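Local coordinates for hypothetical protein yiiM (Escherichia coli, PDB 1O65) that is of unsettled function but may act as a molybdenum-binding oxidoreductase on nitrogenous compounds, at residues D180-W191 against R202-W213; Y15-K23 against K37-M45. All blocks are in the same frame, centred on the assembly; numbering follows the deposited sequence.

Interaction 1 of 2, residues D180-W191 against R202-W213; sequences DVTVQEAAAIAW and RLLSAAGLSKSW
OE1 of Glu-185 accepts hydrogen bonds from both terminal nitrogens of Arg-202: NH1 lies 2.6 Å and NH2 2.8 Å from this one oxygen, which sits in the guanidinium plane. The two hydrogen bonds are bent, as expected when a guanidinium straddles a single atom, and the carboxylate is turned only 21° from it. The other oxygen of the same carboxylate faces its own helix end: Thr-182 N donates to Glu-185 OE2 at 3.0 Å, while Thr-182 OG1 accepts from Glu-185 N. This capping box holds OE2 at the helix start; with CG beside the backbone N (chi1 -65°), OE1 is left facing the arginine. A lysine in its place would probably break the box and set a like charge against Arg-202. Asp-180 adds a long salt bridge to Arg-202 NH2, and a water accepts from Arg-202 NE. Below the charges the surfaces turn apolar. Val-181 CG1 presses on Ala-206 CB at 3.4 Å, and the small Ala-186 lets CD1 of Leu-203 come to 3.7 Å from its CB. CD2 of Leu-203, the other branch, reaches toward CG2 of Ile-189. At the far end Trp-213 turns the edge of its six-membered ring to the face of Trp-191, planes at 78°, and Ala-190 CB lies 3.6 Å from Trp-213 CH2. Thus, within the YiiM-like three-alpha-helix domain, helix 183-191 packs against helices 197-204 and 211-223, Ala-186 touching both, with Pro-128 of strand 121-128 meeting Ala-186 and Trp-213.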
loop_
_atom_site.group_PDB
_atom_site.type_symbol
_atom_site.label_atom_id
_atom_site.label_comp_id
_atom_site.label_asym_id
_atom_site.label_seq_id
_atom_site.Cartn_x
_atom_site.Cartn_y
_atom_site.Cartn_z
ATOM N N ASP A 180 -0.310 5.522 15.867
ATOM C CA ASP A 180 -1.641 5.014 16.164
ATOM C C ASP A 180 -2.579 5.380 15.020
ATOM O O ASP A 180 -3.759 5.624 15.216
ATOM C CB ASP A 180 -2.210 5.466 17.502
ATOM C CG ASP A 180 -2.496 6.949 17.478
ATOM O OD1 ASP A 180 -1.900 7.606 16.589
ATOM O OD2 ASP A 180 -3.320 7.399 18.316
ATOM N N VAL A 181 -2.007 5.529 13.810
ATOM C CA VAL A 181 -2.895 5.774 12.672
ATOM C C VAL A 181 -2.782 4.592 11.724
ATOM O O VAL A 181 -1.716 4.305 11.199
ATOM C CB VAL A 181 -2.809 7.126 12.000
ATOM C CG1 VAL A 181 -1.467 7.799 12.105
ATOM C CG2 VAL A 181 -3.259 7.069 10.522
ATOM N N THR A 182 -3.877 3.883 11.543
ATOM C CA THR A 182 -3.946 2.745 10.643
ATOM C C THR A 182 -3.989 3.266 9.195
ATOM O O THR A 182 -4.373 4.413 8.952
ATOM C CB THR A 182 -5.243 1.943 10.848
ATOM O OG1 THR A 182 -6.370 2.784 10.550
ATOM C CG2 THR A 182 -5.397 1.453 12.293
ATOM N N VAL A 183 -3.722 2.369 8.275
ATOM C CA VAL A 183 -3.821 2.601 6.847
ATOM C C VAL A 183 -5.241 3.026 6.497
ATOM O O VAL A 183 -5.494 3.976 5.746
ATOM C CB VAL A 183 -3.397 1.331 6.067
ATOM C CG1 VAL A 183 -3.632 1.474 4.582
ATOM C CG2 VAL A 183 -1.887 1.085 6.304
ATOM N N GLN A 184 -6.232 2.401 7.133
ATOM C CA GLN A 184 -7.637 2.710 6.914
ATOM C C GLN A 184 -7.897 4.168 7.275
ATOM O O GLN A 184 -8.498 4.886 6.484
ATOM C CB GLN A 184 -8.548 1.780 7.714
ATOM C CG GLN A 184 -10.033 2.143 7.627
ATOM C CD GLN A 184 -10.861 1.148 8.448
ATOM O OE1 GLN A 184 -10.715 1.029 9.663
ATOM N NE2 GLN A 184 -11.738 0.414 7.779
ATOM N N GLU A 185 -7.429 4.579 8.447
ATOM C CA GLU A 185 -7.567 5.965 8.869
ATOM C C GLU A 185 -6.870 6.917 7.892
ATOM O O GLU A 185 -7.453 7.913 7.491
ATOM C CB GLU A 185 -7.008 6.180 10.263
ATOM C CG GLU A 185 -7.728 5.460 11.394
ATOM C CD GLU A 185 -6.944 5.610 12.703
ATOM O OE1 GLU A 185 -6.963 6.766 13.208
ATOM O OE2 GLU A 185 -6.325 4.623 13.151
ATOM N N ALA A 186 -5.628 6.643 7.498
ATOM C CA ALA A 186 -4.934 7.524 6.581
ATOM C C ALA A 186 -5.733 7.627 5.272
ATOM O O ALA A 186 -5.928 8.724 4.767
ATOM C CB ALA A 186 -3.520 7.076 6.308
ATOM N N ALA A 187 -6.180 6.462 4.764
ATOM C CA ALA A 187 -6.970 6.456 3.565
ATOM C C ALA A 187 -8.221 7.314 3.771
ATOM O O ALA A 187 -8.425 8.182 2.911
ATOM C CB ALA A 187 -7.348 5.059 3.075
ATOM N N ALA A 188 -8.915 7.212 4.877
ATOM C CA ALA A 188 -10.124 7.964 5.146
ATOM C C ALA A 188 -9.874 9.463 5.286
ATOM O O ALA A 188 -10.659 10.332 4.883
ATOM C CB ALA A 188 -10.802 7.449 6.445
ATOM N N ILE A 189 -8.806 9.802 5.971
ATOM C CA ILE A 189 -8.400 11.184 6.141
ATOM C C ILE A 189 -8.084 11.796 4.772
ATOM O O ILE A 189 -8.318 12.982 4.532
ATOM C CB ILE A 189 -7.129 11.292 7.027
ATOM C CG1 ILE A 189 -7.446 10.869 8.460
ATOM C CG2 ILE A 189 -6.584 12.707 6.939
ATOM C CD1 ILE A 189 -6.274 10.763 9.411
ATOM N N ALA A 190 -7.466 11.046 3.882
ATOM C CA ALA A 190 -7.130 11.590 2.577
ATOM C C ALA A 190 -8.342 11.711 1.661
ATOM O O ALA A 190 -8.415 12.715 0.970
ATOM C CB ALA A 190 -6.119 10.715 1.824
ATOM N N TRP A 191 -9.221 10.696 1.664
ATOM C CA TRP A 191 -10.263 10.686 0.647
ATOM C C TRP A 191 -11.704 10.610 1.093
ATOM O O TRP A 191 -12.593 10.699 0.236
ATOM C CB TRP A 191 -9.995 9.457 -0.260
ATOM C CG TRP A 191 -8.637 9.321 -0.838
ATOM C CD1 TRP A 191 -7.959 10.273 -1.554
ATOM C CD2 TRP A 191 -7.762 8.187 -0.775
ATOM N NE1 TRP A 191 -6.748 9.781 -1.940
ATOM C CE2 TRP A 191 -6.595 8.509 -1.487
ATOM C CE3 TRP A 191 -7.876 6.906 -0.220
ATOM C CZ2 TRP A 191 -5.508 7.627 -1.637
ATOM C CZ3 TRP A 191 -6.804 6.041 -0.375
ATOM C CH2 TRP A 191 -5.630 6.396 -1.056
ATOM N N ARG A 202 -2.735 15.257 12.529
ATOM C CA ARG A 202 -2.573 13.899 13.043
ATOM C C ARG A 202 -1.903 12.988 12.025
ATOM O O ARG A 202 -0.947 12.289 12.370
ATOM C CB ARG A 202 -3.929 13.418 13.538
ATOM C CG ARG A 202 -4.198 11.940 13.454
ATOM C CD ARG A 202 -5.431 11.638 14.355
ATOM N NE ARG A 202 -5.217 10.340 14.962
ATOM C CZ ARG A 202 -5.656 9.204 14.471
ATOM N NH1 ARG A 202 -6.364 9.284 13.336
ATOM N NH2 ARG A 202 -5.407 8.069 15.142
ATOM N N LEU A 203 -2.295 13.018 10.753
ATOM C CA LEU A 203 -1.689 12.171 9.739
ATOM C C LEU A 203 -0.238 12.552 9.512
ATOM O O LEU A 203 0.643 11.681 9.392
ATOM C CB LEU A 203 -2.457 12.131 8.422
ATOM C CG LEU A 203 -1.839 11.273 7.297
ATOM C CD1 LEU A 203 -1.591 9.837 7.733
ATOM C CD2 LEU A 203 -2.770 11.259 6.079
ATOM N N LEU A 204 0.086 13.825 9.538
ATOM C CA LEU A 204 1.450 14.310 9.340
ATOM C C LEU A 204 2.360 13.890 10.491
ATOM O O LEU A 204 3.577 13.931 10.302
ATOM C CB LEU A 204 1.517 15.819 9.174
ATOM C CG LEU A 204 1.031 16.451 7.868
ATOM C CD1 LEU A 204 0.730 17.928 8.084
ATOM C CD2 LEU A 204 2.068 16.306 6.736
ATOM N N SER A 205 1.836 13.440 11.623
ATOM C CA SER A 205 2.576 13.017 12.789
ATOM C C SER A 205 2.944 11.535 12.766
ATOM O O SER A 205 3.751 11.066 13.568
ATOM C CB SER A 205 1.733 13.287 14.073
ATOM O OG SER A 205 1.543 14.722 14.161
ATOM N N ALA A 206 2.289 10.761 11.929
ATOM C CA ALA A 206 2.568 9.342 11.827
ATOM C C ALA A 206 3.966 9.115 11.264
ATOM O O ALA A 206 4.316 9.537 10.148
ATOM C CB ALA A 206 1.558 8.666 10.907
ATOM N N ALA A 207 4.740 8.368 12.038
ATOM C CA ALA A 207 6.082 8.001 11.627
ATOM C C ALA A 207 6.053 7.335 10.238
ATOM O O ALA A 207 5.032 6.770 9.853
ATOM C CB ALA A 207 6.631 7.010 12.660
ATOM N N GLY A 208 7.136 7.483 9.472
ATOM C CA GLY A 208 7.317 6.841 8.197
ATOM C C GLY A 208 6.560 7.324 6.984
ATOM O O GLY A 208 6.631 6.724 5.901
ATOM N N LEU A 209 5.742 8.356 7.109
ATOM C CA LEU A 209 4.912 8.878 6.068
ATOM C C LEU A 209 5.725 9.252 4.826
ATOM O O LEU A 209 6.772 9.894 4.925
ATOM C CB LEU A 209 4.105 10.094 6.572
ATOM C CG LEU A 209 2.980 10.528 5.617
ATOM C CD1 LEU A 209 1.954 9.402 5.461
ATOM C CD2 LEU A 209 2.313 11.803 6.054
ATOM N N SER A 210 5.238 8.812 3.661
ATOM C CA SER A 210 5.963 9.146 2.429
ATOM C C SER A 210 5.994 10.664 2.225
ATOM O O SER A 210 5.027 11.364 2.573
ATOM C CB SER A 210 5.302 8.481 1.223
ATOM O OG SER A 210 4.036 9.088 1.018
ATOM N N LYS A 211 7.041 11.135 1.569
ATOM C CA LYS A 211 7.237 12.566 1.321
ATOM C C LYS A 211 6.065 13.143 0.544
ATOM O O LYS A 211 5.553 14.223 0.874
ATOM C CB LYS A 211 8.543 12.857 0.598
ATOM C CG LYS A 211 9.794 12.548 1.412
ATOM C CD LYS A 211 11.013 13.043 0.632
ATOM C CE LYS A 211 12.272 13.017 1.470
ATOM N NZ LYS A 211 12.295 11.883 2.457
ATOM N N SER A 212 5.585 12.379 -0.416
ATOM C CA SER A 212 4.448 12.833 -1.220
ATOM C C SER A 212 3.188 12.947 -0.360
ATOM O O SER A 212 2.404 13.873 -0.536
ATOM C CB SER A 212 4.253 11.897 -2.404
ATOM O OG SER A 212 3.563 10.749 -1.993
ATOM N N TRP A 213 2.948 12.044 0.589
ATOM C CA TRP A 213 1.749 12.215 1.430
ATOM C C TRP A 213 1.952 13.381 2.387
ATOM O O TRP A 213 0.997 14.100 2.679
ATOM C CB TRP A 213 1.369 10.906 2.121
ATOM C CG TRP A 213 0.472 10.062 1.264
ATOM C CD1 TRP A 213 0.746 9.617 0.003
ATOM C CD2 TRP A 213 -0.853 9.611 1.578
ATOM N NE1 TRP A 213 -0.323 8.899 -0.469
ATOM C CE2 TRP A 213 -1.315 8.881 0.462
ATOM C CE3 TRP A 213 -1.689 9.764 2.681
ATOM C CZ2 TRP A 213 -2.571 8.281 0.418
ATOM C CZ3 TRP A 213 -2.942 9.162 2.648
ATOM C CH2 TRP A 213 -3.376 8.432 1.529
HETATM O O HOH W 1 -3.692 9.713 16.831
#

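Interaction 2 of 2, residues Y15-K23 against K37-M45; sequences YPVDVYTGK and KIQVDGELM
Thr-21 and Ile-38 face each other as an antiparallel hydrogen-bonded pair, Ile-38 N giving to Thr-21 O at 2.7 Å and Thr-21 N to Ile-38 O at 3.1 Å. A third backbone bond runs from Val-40 N to Val-19 O, 3.0 Å long. Between these bonds stands the non-hydrogen-bonded pair of Tyr-20 and Gln-39, whose side chains share one face of the sheet. Gln-39 lays its aliphatic part over the phenol: its CG lies over a face of the ring, and CB comes to 3.7 Å from Tyr-20 CE2. With CG anti to the backbone N (chi1 -169°) and the chain extended beyond it, the amide runs along the ring, turned 19° from its plane. A long flexible glutamine suits this place, since its methylenes cover the aromatic surface while its NE2 remains able to donate to a water, 2.8 Å away. That water also accepts from Val-19 N and donates to Val-40 O, so it bridges the strands where they diverge. Lys-37 CB packs on Tyr-20 CB at 3.8 Å, and its amine continues to a salt bridge with Asp-54, whose OD1 also accepts from Gly-22 N. On the other face, Thr-21 OG1 touches Val-40 CG2, with Leu-44 beyond; Leu-51 meets Val-19, Thr-21 and Leu-44. Asp-18, near the Gln-39 amide, has its salt bridge with Arg-74, while Ala-93 and Pro-94 also touch Tyr-20. Strand 38-40 is thus a short antiparallel addition to strand 14-21 in the mixed sheet of the MOSC domain.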
loop_
_atom_site.group_PDB
_atom_site.type_symbol
_atom_site.label_atom_id
_atom_site.label_comp_id
_atom_site.label_asym_id
_atom_site.label_seq_id
_atom_site.Cartn_x
_atom_site.Cartn_y
_atom_site.Cartn_z
ATOM N N TYR A 15 3.582 -13.294 8.949
ATOM C CA TYR A 15 2.662 -13.419 7.818
ATOM C C TYR A 15 3.345 -13.966 6.577
ATOM O O TYR A 15 4.237 -13.334 5.999
ATOM C CB TYR A 15 1.999 -12.079 7.529
ATOM C CG TYR A 15 1.303 -11.423 8.704
ATOM C CD1 TYR A 15 -0.024 -11.672 9.012
ATOM C CD2 TYR A 15 2.006 -10.565 9.545
ATOM C CE1 TYR A 15 -0.659 -11.064 10.085
ATOM C CE2 TYR A 15 1.393 -9.959 10.625
ATOM C CZ TYR A 15 0.062 -10.211 10.884
ATOM O OH TYR A 15 -0.522 -9.578 11.956
ATOM N N PRO A 16 2.988 -15.205 6.227
ATOM C CA PRO A 16 3.528 -15.839 5.024
ATOM C C PRO A 16 3.262 -14.933 3.836
ATOM O O PRO A 16 2.184 -14.320 3.751
ATOM C CB PRO A 16 2.789 -17.146 4.948
ATOM C CG PRO A 16 2.441 -17.493 6.346
ATOM C CD PRO A 16 2.438 -16.219 7.162
ATOM N N VAL A 17 4.220 -14.820 2.911
ATOM C CA VAL A 17 3.974 -13.892 1.817
ATOM C C VAL A 17 4.365 -14.379 0.451
ATOM O O VAL A 17 5.421 -14.978 0.275
ATOM C CB VAL A 17 4.661 -12.544 2.169
ATOM C CG1 VAL A 17 6.172 -12.642 2.077
ATOM C CG2 VAL A 17 4.133 -11.425 1.291
ATOM N N ASP A 18 3.510 -14.159 -0.534
ATOM C CA ASP A 18 3.794 -14.469 -1.935
ATOM C C ASP A 18 4.369 -13.190 -2.563
ATOM O O ASP A 18 3.847 -12.101 -2.288
ATOM C CB ASP A 18 2.502 -14.878 -2.652
ATOM C CG ASP A 18 2.023 -16.244 -2.193
ATOM O OD1 ASP A 18 2.891 -17.076 -1.823
ATOM O OD2 ASP A 18 0.816 -16.501 -2.210
ATOM N N VAL A 19 5.406 -13.333 -3.355
ATOM C CA VAL A 19 6.169 -12.271 -3.970
ATOM C C VAL A 19 6.011 -12.233 -5.478
ATOM O O VAL A 19 6.054 -13.277 -6.140
ATOM C CB VAL A 19 7.688 -12.494 -3.693
ATOM C CG1 VAL A 19 8.501 -11.293 -4.170
ATOM C CG2 VAL A 19 7.948 -12.821 -2.248
ATOM N N TYR A 20 5.754 -11.063 -6.046
ATOM C CA TYR A 20 5.570 -10.896 -7.475
ATOM C C TYR A 20 6.393 -9.724 -8.001
ATOM O O TYR A 20 6.567 -8.719 -7.310
ATOM C CB TYR A 20 4.123 -10.651 -7.900
ATOM C CG TYR A 20 3.150 -11.741 -7.494
ATOM C CD1 TYR A 20 2.661 -11.773 -6.197
ATOM C CD2 TYR A 20 2.752 -12.739 -8.380
ATOM C CE1 TYR A 20 1.799 -12.768 -5.785
ATOM C CE2 TYR A 20 1.875 -13.732 -7.980
ATOM C CZ TYR A 20 1.397 -13.741 -6.692
ATOM O OH TYR A 20 0.519 -14.700 -6.256
ATOM N N THR A 21 7.016 -9.894 -9.161
ATOM C CA THR A 21 7.770 -8.828 -9.782
ATOM C C THR A 21 7.552 -8.902 -11.306
ATOM O O THR A 21 7.119 -9.927 -11.817
ATOM C CB THR A 21 9.282 -8.852 -9.541
ATOM O OG1 THR A 21 9.823 -10.007 -10.192
ATOM C CG2 THR A 21 9.664 -8.842 -8.077
ATOM N N GLY A 22 7.840 -7.798 -11.960
ATOM C CA GLY A 22 7.736 -7.668 -13.397
ATOM C C GLY A 22 8.177 -6.276 -13.841
ATOM O O GLY A 22 8.571 -5.455 -13.021
ATOM N N LYS A 23 8.148 -6.063 -15.145
ATOM C CA LYS A 23 8.483 -4.767 -15.742
ATOM C C LYS A 23 7.146 -4.162 -16.239
ATOM O O LYS A 23 6.195 -4.990 -16.261
ATOM C CB LYS A 23 9.444 -4.909 -16.910
ATOM N N LYS A 37 2.627 -9.046 -13.287
ATOM C CA LYS A 37 3.848 -9.440 -12.612
ATOM C C LYS A 37 3.874 -10.960 -12.421
ATOM O O LYS A 37 2.844 -11.590 -12.217
ATOM C CB LYS A 37 3.926 -8.792 -11.227
ATOM C CG LYS A 37 3.959 -7.281 -11.254
ATOM C CD LYS A 37 3.578 -6.706 -9.900
ATOM C CE LYS A 37 4.731 -5.899 -9.327
ATOM N NZ LYS A 37 5.184 -4.867 -10.314
ATOM N N ILE A 38 5.061 -11.529 -12.389
ATOM C CA ILE A 38 5.197 -12.976 -12.242
ATOM C C ILE A 38 5.704 -13.386 -10.866
ATOM O O ILE A 38 6.613 -12.779 -10.310
ATOM C CB ILE A 38 6.136 -13.517 -13.345
ATOM C CG1 ILE A 38 5.482 -13.333 -14.722
ATOM C CG2 ILE A 38 6.438 -14.984 -13.117
ATOM C CD1 ILE A 38 5.839 -12.035 -15.411
ATOM N N GLN A 39 5.114 -14.446 -10.304
ATOM C CA GLN A 39 5.523 -14.958 -9.008
ATOM C C GLN A 39 6.985 -15.402 -8.966
ATOM O O GLN A 39 7.519 -16.022 -9.881
ATOM C CB GLN A 39 4.619 -16.117 -8.554
ATOM C CG GLN A 39 4.827 -16.513 -7.116
ATOM C CD GLN A 39 3.743 -17.285 -6.430
ATOM O OE1 GLN A 39 2.918 -17.991 -7.007
ATOM N NE2 GLN A 39 3.691 -17.185 -5.095
ATOM N N VAL A 40 7.666 -14.997 -7.914
ATOM C CA VAL A 40 9.078 -15.312 -7.660
ATOM C C VAL A 40 9.108 -16.406 -6.598
ATOM O O VAL A 40 8.458 -16.268 -5.558
ATOM C CB VAL A 40 9.814 -14.049 -7.197
ATOM C CG1 VAL A 40 11.212 -14.313 -6.678
ATOM C CG2 VAL A 40 9.859 -13.052 -8.357
ATOM N N ASP A 41 9.853 -17.482 -6.832
ATOM C CA ASP A 41 9.832 -18.595 -5.887
ATOM C C ASP A 41 11.049 -18.680 -4.996
ATOM O O ASP A 41 10.947 -19.259 -3.907
ATOM C CB ASP A 41 9.684 -19.925 -6.658
ATOM C CG ASP A 41 8.304 -19.982 -7.294
ATOM O OD1 ASP A 41 7.340 -19.654 -6.559
ATOM O OD2 ASP A 41 8.191 -20.309 -8.494
ATOM N N GLY A 42 12.170 -18.174 -5.472
ATOM C CA GLY A 42 13.397 -18.224 -4.693
ATOM C C GLY A 42 13.675 -16.891 -4.010
ATOM O O GLY A 42 12.819 -16.015 -3.907
ATOM N N GLU A 43 14.914 -16.740 -3.550
ATOM C CA GLU A 43 15.309 -15.524 -2.860
ATOM C C GLU A 43 15.848 -14.515 -3.877
ATOM O O GLU A 43 16.201 -14.889 -4.991
ATOM C CB GLU A 43 16.293 -15.751 -1.746
ATOM C CG GLU A 43 17.635 -16.289 -2.158
ATOM C CD GLU A 43 18.464 -16.712 -0.952
ATOM O OE1 GLU A 43 17.882 -17.229 0.021
ATOM O OE2 GLU A 43 19.686 -16.510 -1.001
ATOM N N LEU A 44 15.718 -13.260 -3.500
ATOM C CA LEU A 44 16.151 -12.120 -4.270
ATOM C C LEU A 44 16.471 -10.940 -3.340
ATOM O O LEU A 44 16.031 -10.806 -2.201
ATOM C CB LEU A 44 15.184 -11.708 -5.362
ATOM C CG LEU A 44 13.807 -11.175 -5.016
ATOM C CD1 LEU A 44 12.948 -11.027 -6.263
ATOM C CD2 LEU A 44 13.077 -12.047 -3.991
ATOM N N MET A 45 17.305 -10.062 -3.861
ATOM C CA MET A 45 17.786 -8.882 -3.200
ATOM C C MET A 45 16.746 -7.765 -3.200
ATOM O O MET A 45 16.093 -7.472 -4.214
ATOM C CB MET A 45 19.068 -8.433 -3.919
ATOM C CG MET A 45 19.804 -7.315 -3.217
ATOM S SD MET A 45 20.293 -7.707 -1.515
ATOM C CE MET A 45 20.450 -6.021 -0.903
HETATM O O HOH W 2 6.087 -16.149 -4.210
#

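From the N terminus, the chain first closes interaction 2, where the strand ending near Thr-21 is met again by residues 37-45 after an intervening loop of which residues 24-35 are not modelled. It then builds most of the mixed sheet before interaction 1 closes a second, similarly short loop, with helix 197-204 beginning inside it. The two contacts follow in series, neither nested nor crossed, and lie on opposite sides of the chain's centre, their centres about 27 Å apart. Interaction 2 pairs strands 14-21 and 38-40 and, through Leu-44, brings in strand 43-47 of the separate three-stranded sheet; interaction 1 joins helices of the YiiM-like domain, of which 183-191 and 211-223 touch strand 121-128.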